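Local coordinates for putative serine phosphatase (Pseudomonas aeruginosa, PDB 6K4E), which probably acts as a magnesium-dependent PP2C-type protein phosphatase in the SiaABC threonine phosphorylation pathway, which controls biofilm formation, at residues B[92-96]-B[118-124]; B[100-104]-B[139-143]; B[108-114]-B[168-174]; B[142-148]-B[219-223]. All blocks are in the same frame, centred on the assembly; numbering follows the deposited sequence.

All four contacts lie on or beside one five-stranded antiparallel sheet. Contact 1 sets the start of strand 95-101 against helix 117-138, contact 2 joins the far end of that strand to the loop between helices 117-138 and 143-157, and contact 3 pairs strands 105-113 and 171-179. Contact 4 shares D142 and P143 with contact 2 and ties helix 143-157 to the approach to edge strand 223-226. Contacts 1, 2 and 3 interleave in sequence; contact 4 follows contact 1 and crosses contact 3. The centres of contacts 1 and 3, which adjoin the magnesium site, are about 10 Å apart, those of contacts 1 and 2 about 25 Å; contacts 2 and 4 lie away from the metals.

Contact 1: B[92-96]-B[118-124]; sequences VGGDF and VPGALMT
F96 and T124 pass each other in opposite directions. The phenylalanine has CG between its backbone N and carbonyl carbon (chi1 77°), a crowded position that brings the ring to the helix. One ring face then lies under the carbonyl of T124, whose O stands 3.8 Å above the plane, offset toward the rim. The threonine hydroxyl is buried and has no hydrogen-bonding partner in the model; its chi1 of -121° is close to eclipsed, so the 3.1 Å modelled between F96 CD1 and T124 OG1 is less certain. Residues A127, R128 and I131 of the same helix also touch the F96 ring.

Between these side chains and V92 the two backbones come together at glycines, with G94 CA 3.6 Å from G120 CA. A weak CA-H...O contact accompanies this approach, from G94 CA to G120 O. Here the first turns of helix 117-138 pack on the loop entering edge strand 95-101 of the PP2C domain, with F96 of the strand joining in, close to the metal site. D95 points away from the helix, and its OD2 is held by T294 and T237.

V92 supplies the apolar end of the interface. Its CB rests 3.7 Å from A121 CB, while CG2 reaches on toward V118, meeting V118 CG2 at 4.3 Å. Q65 of helix 49-67 touches V92, A121 and T124, and its NE2 is hydrogen-bonded to G93 O. Beyond the helix, V118 packs on V118 of the second subunit and L122 on L122 of that subunit.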
loop_
_atom_site.group_PDB
_atom_site.type_symbol
_atom_site.label_atom_id
_atom_site.label_comp_id
_atom_site.label_asym_id
_atom_site.label_seq_id
_atom_site.Cartn_x
_atom_site.Cartn_y
_atom_site.Cartn_z
ATOM N N VAL B 92 -7.205 11.640 -2.066
ATOM C CA VAL B 92 -6.093 10.841 -1.545
ATOM C C VAL B 92 -4.803 11.420 -2.138
ATOM O O VAL B 92 -4.805 11.899 -3.276
ATOM C CB VAL B 92 -6.262 9.317 -1.816
ATOM C CG1 VAL B 92 -7.433 8.742 -1.022
ATOM C CG2 VAL B 92 -6.412 9.008 -3.313
ATOM N N GLY B 93 -3.728 11.405 -1.372
ATOM C CA GLY B 93 -2.473 11.977 -1.841
ATOM C C GLY B 93 -1.275 11.084 -1.619
ATOM O O GLY B 93 -1.443 9.954 -1.182
ATOM N N GLY B 94 -0.081 11.613 -1.902
ATOM C CA GLY B 94 1.178 10.890 -1.764
ATOM C C GLY B 94 1.925 11.249 -0.500
ATOM O O GLY B 94 3.038 10.770 -0.259
ATOM N N ASP B 95 1.298 12.063 0.333
ATOM C CA ASP B 95 1.909 12.529 1.565
ATOM C C ASP B 95 1.305 11.826 2.739
ATOM O O ASP B 95 0.070 11.674 2.809
ATOM C CB ASP B 95 1.602 14.028 1.760
ATOM C CG ASP B 95 2.536 15.071 1.172
ATOM O OD1 ASP B 95 3.243 14.758 0.188
ATOM O OD2 ASP B 95 2.453 16.240 1.604
ATOM N N PHE B 96 2.144 11.519 3.725
ATOM C CA PHE B 96 1.667 10.972 4.998
ATOM C C PHE B 96 2.663 11.303 6.099
ATOM O O PHE B 96 3.619 12.035 5.872
ATOM C CB PHE B 96 1.269 9.467 4.926
ATOM C CG PHE B 96 2.402 8.463 4.908
ATOM C CD1 PHE B 96 3.185 8.296 3.773
ATOM C CD2 PHE B 96 2.683 7.683 6.029
ATOM C CE1 PHE B 96 4.214 7.347 3.750
ATOM C CE2 PHE B 96 3.756 6.776 6.023
ATOM C CZ PHE B 96 4.496 6.598 4.885
ATOM N N VAL B 118 -4.262 8.971 -6.671
ATOM C CA VAL B 118 -4.268 7.509 -6.463
ATOM C C VAL B 118 -2.841 6.908 -6.490
ATOM O O VAL B 118 -2.511 6.201 -5.530
ATOM C CB VAL B 118 -5.226 6.800 -7.456
ATOM C CG1 VAL B 118 -5.110 5.282 -7.376
ATOM C CG2 VAL B 118 -6.659 7.259 -7.220
ATOM N N PRO B 119 -1.967 7.183 -7.518
ATOM C CA PRO B 119 -0.619 6.583 -7.508
ATOM C C PRO B 119 0.173 6.943 -6.251
ATOM O O PRO B 119 0.827 6.071 -5.681
ATOM C CB PRO B 119 0.029 7.123 -8.786
ATOM C CG PRO B 119 -1.076 7.478 -9.646
ATOM C CD PRO B 119 -2.148 7.996 -8.738
ATOM N N GLY B 120 0.066 8.196 -5.813
ATOM C CA GLY B 120 0.711 8.653 -4.594
ATOM C C GLY B 120 0.181 7.901 -3.382
ATOM O O GLY B 120 0.959 7.402 -2.573
ATOM N N ALA B 121 -1.152 7.732 -3.300
ATOM C CA ALA B 121 -1.806 7.001 -2.208
ATOM C C ALA B 121 -1.393 5.534 -2.137
ATOM O O ALA B 121 -1.252 5.013 -1.038
ATOM C CB ALA B 121 -3.309 7.139 -2.297
ATOM N N LEU B 122 -1.141 4.884 -3.286
ATOM C CA LEU B 122 -0.650 3.501 -3.334
ATOM C C LEU B 122 0.745 3.393 -2.712
ATOM O O LEU B 122 1.030 2.454 -1.963
ATOM C CB LEU B 122 -0.619 2.954 -4.785
ATOM C CG LEU B 122 -1.945 2.699 -5.486
ATOM C CD1 LEU B 122 -1.706 2.086 -6.874
ATOM C CD2 LEU B 122 -2.842 1.773 -4.677
ATOM N N MET B 123 1.614 4.367 -3.033
ATOM C CA MET B 123 2.983 4.483 -2.535
ATOM C C MET B 123 2.999 4.649 -1.007
ATOM O O MET B 123 3.835 4.065 -0.337
ATOM C CB MET B 123 3.684 5.673 -3.220
ATOM C CG MET B 123 4.060 5.423 -4.687
ATOM S SD MET B 123 5.182 4.009 -4.943
ATOM C CE MET B 123 6.624 4.637 -4.241
ATOM N N THR B 124 2.058 5.432 -0.486
ATOM C CA THR B 124 1.820 5.780 0.908
ATOM C C THR B 124 1.536 4.491 1.737
ATOM O O THR B 124 2.013 4.373 2.870
ATOM C CB THR B 124 0.724 6.874 0.871
ATOM O OG1 THR B 124 1.158 8.077 1.459
ATOM C CG2 THR B 124 -0.558 6.465 1.417
#

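Contact 2: B[100-104]-B[139-143]; sequences REQAD and GSRDP
D104 and R141 carry the ionic part of this contact. The guanidinium grips the carboxylate side-on, NH2 to OD1 and NE chiefly to OD2, with a weak second bond from NE to OD1. Its straighter arm is R141 NH2 to D104 OD1, 2.8 Å long with an N-H...O angle of 158°; it leaves in the guanidinium plane and meets the oxygen on its syn side. R141 NE, 3.1 Å from D104 OD2, meets the syn lone pair of that oxygen, which is tilted 30° from the guanidinium plane, in keeping with the 40° between the two group planes. An extended chain from CG to NE carries the arginine across the gap.

D104 belongs to the turn of the hairpin made by strands 95-101 and 105-113, while S140 and R141 lie in the connection between helices 117-138 and 143-157. The bridge therefore fastens a hairpin tip to an interhelical loop at the surface, where W177 of strand 171-179 touches D104, Q102 and R141.

Van der Waals contacts fill in beside the salt bridge. Q102 CG lies 3.3 Å from S140 OG, and Q102 CB 3.5 Å from R141 NH2. Earlier, on the strand itself, R100 CG approaches S140 CB at 4.2 Å, and I135 of helix 117-138 touches both residues.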
loop_
_atom_site.group_PDB
_atom_site.type_symbol
_atom_site.label_atom_id
_atom_site.label_comp_id
_atom_site.label_asym_id
_atom_site.label_seq_id
_atom_site.Cartn_x
_atom_site.Cartn_y
_atom_site.Cartn_z
ATOM N N ARG B 100 5.694 7.420 16.562
ATOM C CA ARG B 100 5.899 6.261 17.424
ATOM C C ARG B 100 6.393 6.740 18.799
ATOM O O ARG B 100 7.541 7.163 18.928
ATOM C CB ARG B 100 6.897 5.288 16.775
ATOM C CG ARG B 100 7.188 4.019 17.607
ATOM C CD ARG B 100 6.020 3.038 17.648
ATOM N NE ARG B 100 5.749 2.478 16.318
ATOM C CZ ARG B 100 6.190 1.309 15.874
ATOM N NH1 ARG B 100 6.880 0.505 16.672
ATOM N NH2 ARG B 100 5.951 0.939 14.629
ATOM N N GLU B 101 5.526 6.669 19.803
ATOM C CA GLU B 101 5.862 7.045 21.168
ATOM C C GLU B 101 6.680 5.962 21.869
ATOM O O GLU B 101 6.353 4.783 21.796
ATOM C CB GLU B 101 4.594 7.320 21.986
ATOM C CG GLU B 101 4.883 7.998 23.319
ATOM C CD GLU B 101 3.972 7.671 24.493
ATOM O OE1 GLU B 101 3.163 6.719 24.397
ATOM O OE2 GLU B 101 4.090 8.367 25.527
ATOM N N GLN B 102 7.723 6.383 22.587
ATOM C CA GLN B 102 8.528 5.512 23.432
ATOM C C GLN B 102 8.473 6.080 24.846
ATOM O O GLN B 102 7.939 7.168 25.040
ATOM C CB GLN B 102 9.974 5.424 22.925
ATOM C CG GLN B 102 10.126 4.751 21.565
ATOM C CD GLN B 102 9.807 3.262 21.520
ATOM O OE1 GLN B 102 9.592 2.720 20.448
ATOM N NE2 GLN B 102 9.778 2.540 22.659
ATOM N N ALA B 103 9.006 5.373 25.832
ATOM C CA ALA B 103 8.994 5.878 27.207
ATOM C C ALA B 103 9.944 7.085 27.385
ATOM O O ALA B 103 9.615 8.038 28.102
ATOM C CB ALA B 103 9.389 4.762 28.163
ATOM N N ASP B 104 11.096 7.042 26.685
ATOM C CA ASP B 104 12.188 8.004 26.746
ATOM C C ASP B 104 12.142 9.129 25.695
ATOM O O ASP B 104 12.964 10.034 25.759
ATOM C CB ASP B 104 13.530 7.255 26.674
ATOM C CG ASP B 104 13.777 6.496 25.391
ATOM O OD1 ASP B 104 12.815 5.873 24.868
ATOM O OD2 ASP B 104 14.943 6.460 24.940
ATOM N N GLY B 139 14.892 -0.162 15.396
ATOM C CA GLY B 139 14.428 0.646 16.519
ATOM C C GLY B 139 13.917 1.987 16.037
ATOM O O GLY B 139 14.035 2.306 14.850
ATOM N N SER B 140 13.347 2.782 16.949
ATOM C CA SER B 140 12.753 4.063 16.597
ATOM C C SER B 140 13.648 5.270 16.928
ATOM O O SER B 140 13.253 6.417 16.713
ATOM C CB SER B 140 11.393 4.185 17.271
ATOM O OG SER B 140 11.544 4.014 18.671
ATOM N N ARG B 141 14.885 5.002 17.364
ATOM C CA ARG B 141 15.835 6.004 17.836
ATOM C C ARG B 141 16.928 6.407 16.839
ATOM O O ARG B 141 17.663 7.362 17.105
ATOM C CB ARG B 141 16.454 5.521 19.163
ATOM C CG ARG B 141 15.343 5.165 20.156
ATOM C CD ARG B 141 15.787 4.823 21.570
ATOM N NE ARG B 141 14.617 4.666 22.443
ATOM C CZ ARG B 141 13.914 3.540 22.566
ATOM N NH1 ARG B 141 14.255 2.454 21.876
ATOM N NH2 ARG B 141 12.865 3.493 23.377
ATOM N N ASP B 142 16.987 5.763 15.672
ATOM C CA ASP B 142 18.021 6.082 14.709
ATOM C C ASP B 142 17.366 6.445 13.372
ATOM O O ASP B 142 17.189 5.549 12.542
ATOM C CB ASP B 142 18.988 4.874 14.600
ATOM C CG ASP B 142 20.280 5.073 13.823
ATOM O OD1 ASP B 142 20.348 6.018 13.003
ATOM O OD2 ASP B 142 21.185 4.224 13.959
ATOM N N PRO B 143 17.024 7.750 13.137
ATOM C CA PRO B 143 16.351 8.136 11.880
ATOM C C PRO B 143 17.079 7.741 10.593
ATOM O O PRO B 143 16.438 7.251 9.672
ATOM C CB PRO B 143 16.187 9.656 12.025
ATOM C CG PRO B 143 16.126 9.870 13.487
ATOM C CD PRO B 143 17.143 8.916 14.037
#

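Contact 3: B[108-114]-B[168-174]; sequences IGVVDCA and ATNMDAG. With MG (magnesium ion), chain G; MG (magnesium ion), chain F.
D112 and D172 stand side by side on one face of the sheet, and D112 carries the first shell. Its carboxylate bridges two magnesium ions: OD1 binds the chain G ion at 2.2 Å and OD2 the chain F ion at 2.1 Å. C113 adds its carbonyl O to the chain G ion at 2.4 Å; G115 and three waters complete that shell. D238, D291 and three waters finish the shell of the chain F ion, one water being common to both metals. D172 joins at one remove, through a water that donates to D112 OD2 (2.9 Å) and to D172 OD2.

The carboxylate reaches the metals with CG anti to the backbone N (chi1 180°), on a strand paired with D172 on one edge and with strand 95-101 along the other. D112 N to D172 O and D172 N to D112 O are each 2.8 Å, although the first donor lies 36° out of the carbonyl plane. Strands 108-113 and 171-174 run antiparallel at 172°, and a second such pair of bonds joins V110 with G174.

On the opposite face, V111, C113 and M171 pack under helix 117-138, and A173 meets I212 and L147. M171 SD lies 3.9 Å from V111 CG1, and the bend at chi3 turns CE to C113 SG. A bridging aspartate near the C-terminal end of strand 105-113, with two hydrated magnesium ions, typifies the PP2C binuclear centre.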
loop_
_atom_site.group_PDB
_atom_site.type_symbol
_atom_site.label_atom_id
_atom_site.label_comp_id
_atom_site.label_asym_id
_atom_site.label_seq_id
_atom_site.Cartn_x
_atom_site.Cartn_y
_atom_site.Cartn_z
ATOM N N ILE B 108 8.985 10.880 15.116
ATOM C CA ILE B 108 7.993 11.658 14.372
ATOM C C ILE B 108 8.543 11.976 12.971
ATOM O O ILE B 108 9.723 12.279 12.823
ATOM C CB ILE B 108 7.581 12.868 15.215
ATOM C CG1 ILE B 108 6.313 13.544 14.674
ATOM C CG2 ILE B 108 8.744 13.863 15.418
ATOM C CD1 ILE B 108 5.572 14.594 15.723
ATOM N N GLY B 109 7.706 11.897 11.958
ATOM C CA GLY B 109 8.171 12.171 10.603
ATOM C C GLY B 109 7.106 12.439 9.564
ATOM O O GLY B 109 5.922 12.273 9.832
ATOM N N VAL B 110 7.525 12.904 8.384
ATOM C CA VAL B 110 6.658 13.202 7.234
ATOM C C VAL B 110 7.270 12.528 6.027
ATOM O O VAL B 110 8.492 12.355 5.964
ATOM C CB VAL B 110 6.429 14.716 6.952
ATOM C CG1 VAL B 110 5.629 15.390 8.064
ATOM C CG2 VAL B 110 7.744 15.455 6.650
ATOM N N VAL B 111 6.431 12.140 5.068
ATOM C CA VAL B 111 6.896 11.434 3.868
ATOM C C VAL B 111 6.122 11.988 2.687
ATOM O O VAL B 111 4.922 12.189 2.799
ATOM C CB VAL B 111 6.724 9.868 3.960
ATOM C CG1 VAL B 111 7.274 9.186 2.721
ATOM C CG2 VAL B 111 7.381 9.275 5.207
ATOM N N ASP B 112 6.803 12.217 1.559
ATOM C CA ASP B 112 6.163 12.660 0.318
ATOM C C ASP B 112 6.596 11.626 -0.694
ATOM O O ASP B 112 7.777 11.601 -1.062
ATOM C CB ASP B 112 6.644 14.082 -0.091
ATOM C CG ASP B 112 6.037 14.636 -1.383
ATOM O OD1 ASP B 112 5.318 13.879 -2.073
ATOM O OD2 ASP B 112 6.224 15.859 -1.667
ATOM N N CYS B 113 5.668 10.696 -1.054
ATOM C CA CYS B 113 5.892 9.632 -2.033
ATOM C C CYS B 113 5.744 10.196 -3.429
ATOM O O CYS B 113 4.962 11.116 -3.613
ATOM C CB CYS B 113 4.901 8.490 -1.821
ATOM S SG CYS B 113 5.023 7.686 -0.212
ATOM N N ALA B 114 6.389 9.573 -4.423
ATOM C CA ALA B 114 6.289 9.979 -5.828
ATOM C C ALA B 114 4.831 10.089 -6.249
ATOM O O ALA B 114 4.034 9.201 -5.955
ATOM C CB ALA B 114 7.015 8.992 -6.708
ATOM N N ALA B 168 8.204 6.104 -11.382
ATOM C CA ALA B 168 8.714 7.041 -10.380
ATOM C C ALA B 168 8.280 6.476 -9.024
ATOM O O ALA B 168 7.080 6.435 -8.720
ATOM C CB ALA B 168 8.138 8.435 -10.603
ATOM N N THR B 169 9.261 5.924 -8.275
ATOM C CA THR B 169 9.050 5.236 -6.995
ATOM C C THR B 169 9.849 5.832 -5.836
ATOM O O THR B 169 9.866 5.261 -4.735
ATOM C CB THR B 169 9.366 3.733 -7.134
ATOM O OG1 THR B 169 10.751 3.566 -7.454
ATOM C CG2 THR B 169 8.480 3.028 -8.146
ATOM N N ASN B 170 10.542 6.944 -6.093
ATOM C CA ASN B 170 11.322 7.640 -5.087
ATOM C C ASN B 170 10.404 8.422 -4.106
ATOM O O ASN B 170 9.222 8.654 -4.388
ATOM C CB ASN B 170 12.374 8.527 -5.740
ATOM C CG ASN B 170 11.849 9.665 -6.588
ATOM O OD1 ASN B 170 10.737 9.633 -7.124
ATOM N ND2 ASN B 170 12.663 10.692 -6.759
ATOM N N MET B 171 10.929 8.732 -2.924
ATOM C CA MET B 171 10.184 9.442 -1.898
ATOM C C MET B 171 11.058 10.309 -1.038
ATOM O O MET B 171 12.227 9.998 -0.811
ATOM C CB MET B 171 9.333 8.491 -1.042
ATOM C CG MET B 171 10.124 7.525 -0.186
ATOM S SD MET B 171 9.119 6.364 0.769
ATOM C CE MET B 171 8.296 5.566 -0.542
ATOM N N ASP B 172 10.486 11.424 -0.595
ATOM C CA ASP B 172 11.130 12.345 0.316
ATOM C C ASP B 172 10.640 11.965 1.693
ATOM O O ASP B 172 9.519 11.493 1.812
ATOM C CB ASP B 172 10.703 13.781 0.005
ATOM C CG ASP B 172 11.009 14.245 -1.405
ATOM O OD1 ASP B 172 11.886 13.622 -2.055
ATOM O OD2 ASP B 172 10.427 15.293 -1.829
ATOM N N ALA B 173 11.474 12.138 2.716
ATOM C CA ALA B 173 11.135 11.880 4.113
ATOM C C ALA B 173 12.024 12.639 5.062
ATOM O O ALA B 173 13.191 12.870 4.774
ATOM C CB ALA B 173 11.160 10.389 4.441
ATOM N N GLY B 174 11.433 13.081 6.155
ATOM C CA GLY B 174 12.125 13.766 7.232
ATOM C C GLY B 174 11.710 13.027 8.481
ATOM O O GLY B 174 10.516 12.948 8.761
HETATM MG MG MG G . 4.147 13.371 -3.916
HETATM MG MG MG F . 4.998 17.072 -2.928
HETATM O O HOH W 1 8.260 16.941 0.025
HETATM O O HOH W 2 3.766 17.216 -1.018
HETATM O O HOH W 3 3.903 15.637 -4.020
HETATM O O HOH W 4 6.320 16.756 -4.482
HETATM O O HOH W 5 2.562 13.862 -2.509
HETATM O O HOH W 6 6.018 13.790 -4.650
#

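Contact 4: B[142-148]-B[219-223]; sequences DPAAILG and DYRNI
A144 and Y220 have the closest CA atoms, 5.0 Å apart, where the first turn of helix 143-157 faces an irregular stretch leading into strand 223-226.

N222 makes the polar link, using both ends of its amide. OD1 accepts from A144 N at 2.8 Å, with the donor tilted 21° from the carbonyl plane. ND2 gives a hydrogen bond of 2.8 Å to D142 OD1; the acceptor lies near the amide plane of N222, but the donor comes from above the carboxylate, whose plane is turned 58° from the amide. The other face of that same carboxylate is taken by A145 N, 3.2 Å from D142 OD1, so two donors clamp one oxygen between them and should limit rotation of the group. With CG anti to the carbonyl carbon (chi1 -69°), the N222 amide is turned toward the helix start, where OD1 faces A144 N and ND2 faces D142 OD1. P143 lies beside this amide, its CD 3.4 Å from N222 OD1, and the two side chains cross at about a right angle.

Apolar contacts continue along the helix. A144 CB sits 4.0 Å from Y220 CB, and L147 CB is the same distance from Y220 CD2, while CD1 of the leucine lies over one face of the tyrosine ring. The phenol end is tied down separately by a hydrogen bond from Y220 OH to R210 O, and I212 packs against both Y220 and L147.

D142 is thus the N-cap of helix 143-157, and N222 extends the cap from a distant part of the chain by accepting from A144 N, another amide of the helix's first turn.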
loop_
_atom_site.group_PDB
_atom_site.type_symbol
_atom_site.label_atom_id
_atom_site.label_comp_id
_atom_site.label_asym_id
_atom_site.label_seq_id
_atom_site.Cartn_x
_atom_site.Cartn_y
_atom_site.Cartn_z
ATOM N N ASP B 142 16.987 5.763 15.672
ATOM C CA ASP B 142 18.021 6.082 14.709
ATOM C C ASP B 142 17.366 6.445 13.372
ATOM O O ASP B 142 17.189 5.549 12.542
ATOM C CB ASP B 142 18.988 4.874 14.600
ATOM C CG ASP B 142 20.280 5.073 13.823
ATOM O OD1 ASP B 142 20.348 6.018 13.003
ATOM O OD2 ASP B 142 21.185 4.224 13.959
ATOM N N PRO B 143 17.024 7.750 13.137
ATOM C CA PRO B 143 16.351 8.136 11.880
ATOM C C PRO B 143 17.079 7.741 10.593
ATOM O O PRO B 143 16.438 7.251 9.672
ATOM C CB PRO B 143 16.187 9.656 12.025
ATOM C CG PRO B 143 16.126 9.870 13.487
ATOM C CD PRO B 143 17.143 8.916 14.037
ATOM N N ALA B 144 18.403 7.903 10.536
ATOM C CA ALA B 144 19.205 7.510 9.365
ATOM C C ALA B 144 19.109 6.018 9.083
ATOM O O ALA B 144 18.977 5.667 7.914
ATOM C CB ALA B 144 20.654 7.929 9.524
ATOM N N ALA B 145 19.145 5.147 10.131
ATOM C CA ALA B 145 19.009 3.679 9.960
ATOM C C ALA B 145 17.608 3.289 9.477
ATOM O O ALA B 145 17.488 2.404 8.635
ATOM C CB ALA B 145 19.330 2.952 11.252
ATOM N N ILE B 146 16.555 3.995 9.986
ATOM C CA ILE B 146 15.158 3.786 9.621
ATOM C C ILE B 146 14.980 4.087 8.131
ATOM O O ILE B 146 14.351 3.315 7.434
ATOM C CB ILE B 146 14.181 4.600 10.548
ATOM C CG1 ILE B 146 14.272 4.118 12.022
ATOM C CG2 ILE B 146 12.712 4.484 10.070
ATOM C CD1 ILE B 146 13.788 5.112 13.049
ATOM N N LEU B 147 15.548 5.193 7.647
ATOM C CA LEU B 147 15.474 5.621 6.245
ATOM C C LEU B 147 16.166 4.653 5.304
ATOM O O LEU B 147 15.629 4.384 4.234
ATOM C CB LEU B 147 16.023 7.051 6.064
ATOM C CG LEU B 147 15.226 8.197 6.692
ATOM C CD1 LEU B 147 15.847 9.504 6.346
ATOM C CD2 LEU B 147 13.796 8.212 6.214
ATOM N N GLY B 148 17.326 4.123 5.724
ATOM C CA GLY B 148 18.113 3.143 4.981
ATOM C C GLY B 148 17.341 1.852 4.804
ATOM O O GLY B 148 17.207 1.348 3.687
ATOM N N ASP B 219 23.390 7.264 1.022
ATOM C CA ASP B 219 23.659 6.923 2.423
ATOM C C ASP B 219 23.277 8.060 3.360
ATOM O O ASP B 219 23.643 9.217 3.118
ATOM C CB ASP B 219 25.111 6.467 2.642
ATOM C CG ASP B 219 25.206 5.322 3.636
ATOM O OD1 ASP B 219 25.061 4.151 3.209
ATOM O OD2 ASP B 219 25.368 5.599 4.846
ATOM N N TYR B 220 22.515 7.726 4.418
ATOM C CA TYR B 220 21.989 8.710 5.365
ATOM C C TYR B 220 22.737 8.754 6.681
ATOM O O TYR B 220 23.233 7.734 7.169
ATOM C CB TYR B 220 20.475 8.519 5.577
ATOM C CG TYR B 220 19.715 8.668 4.277
ATOM C CD1 TYR B 220 19.628 9.901 3.635
ATOM C CD2 TYR B 220 19.161 7.561 3.641
ATOM C CE1 TYR B 220 18.994 10.033 2.404
ATOM C CE2 TYR B 220 18.498 7.685 2.420
ATOM C CZ TYR B 220 18.423 8.925 1.802
ATOM O OH TYR B 220 17.791 9.080 0.593
ATOM N N ARG B 221 22.835 9.976 7.223
ATOM C CA ARG B 221 23.498 10.316 8.475
ATOM C C ARG B 221 22.536 11.165 9.321
ATOM O O ARG B 221 21.709 11.894 8.773
ATOM C CB ARG B 221 24.798 11.084 8.153
ATOM C CG ARG B 221 25.665 11.464 9.360
ATOM C CD ARG B 221 26.812 12.414 9.012
ATOM N NE ARG B 221 26.349 13.692 8.459
ATOM C CZ ARG B 221 26.002 14.752 9.184
ATOM N NH1 ARG B 221 26.059 14.708 10.512
ATOM N NH2 ARG B 221 25.593 15.864 8.589
ATOM N N ASN B 222 22.612 11.030 10.650
ATOM C CA ASN B 222 21.821 11.809 11.589
ATOM C C ASN B 222 22.513 13.122 11.935
ATOM O O ASN B 222 23.734 13.180 12.053
ATOM C CB ASN B 222 21.595 11.021 12.865
ATOM C CG ASN B 222 20.692 9.848 12.667
ATOM O OD1 ASN B 222 19.699 9.934 11.962
ATOM N ND2 ASN B 222 21.035 8.722 13.262
ATOM N N ILE B 223 21.706 14.165 12.107
ATOM C CA ILE B 223 22.140 15.468 12.548
ATOM C C ILE B 223 21.596 15.544 13.957
ATOM O O ILE B 223 20.383 15.508 14.159
ATOM C CB ILE B 223 21.618 16.598 11.628
ATOM C CG1 ILE B 223 22.221 16.453 10.204
ATOM C CG2 ILE B 223 21.922 17.990 12.246
ATOM C CD1 ILE B 223 21.447 17.201 9.096
#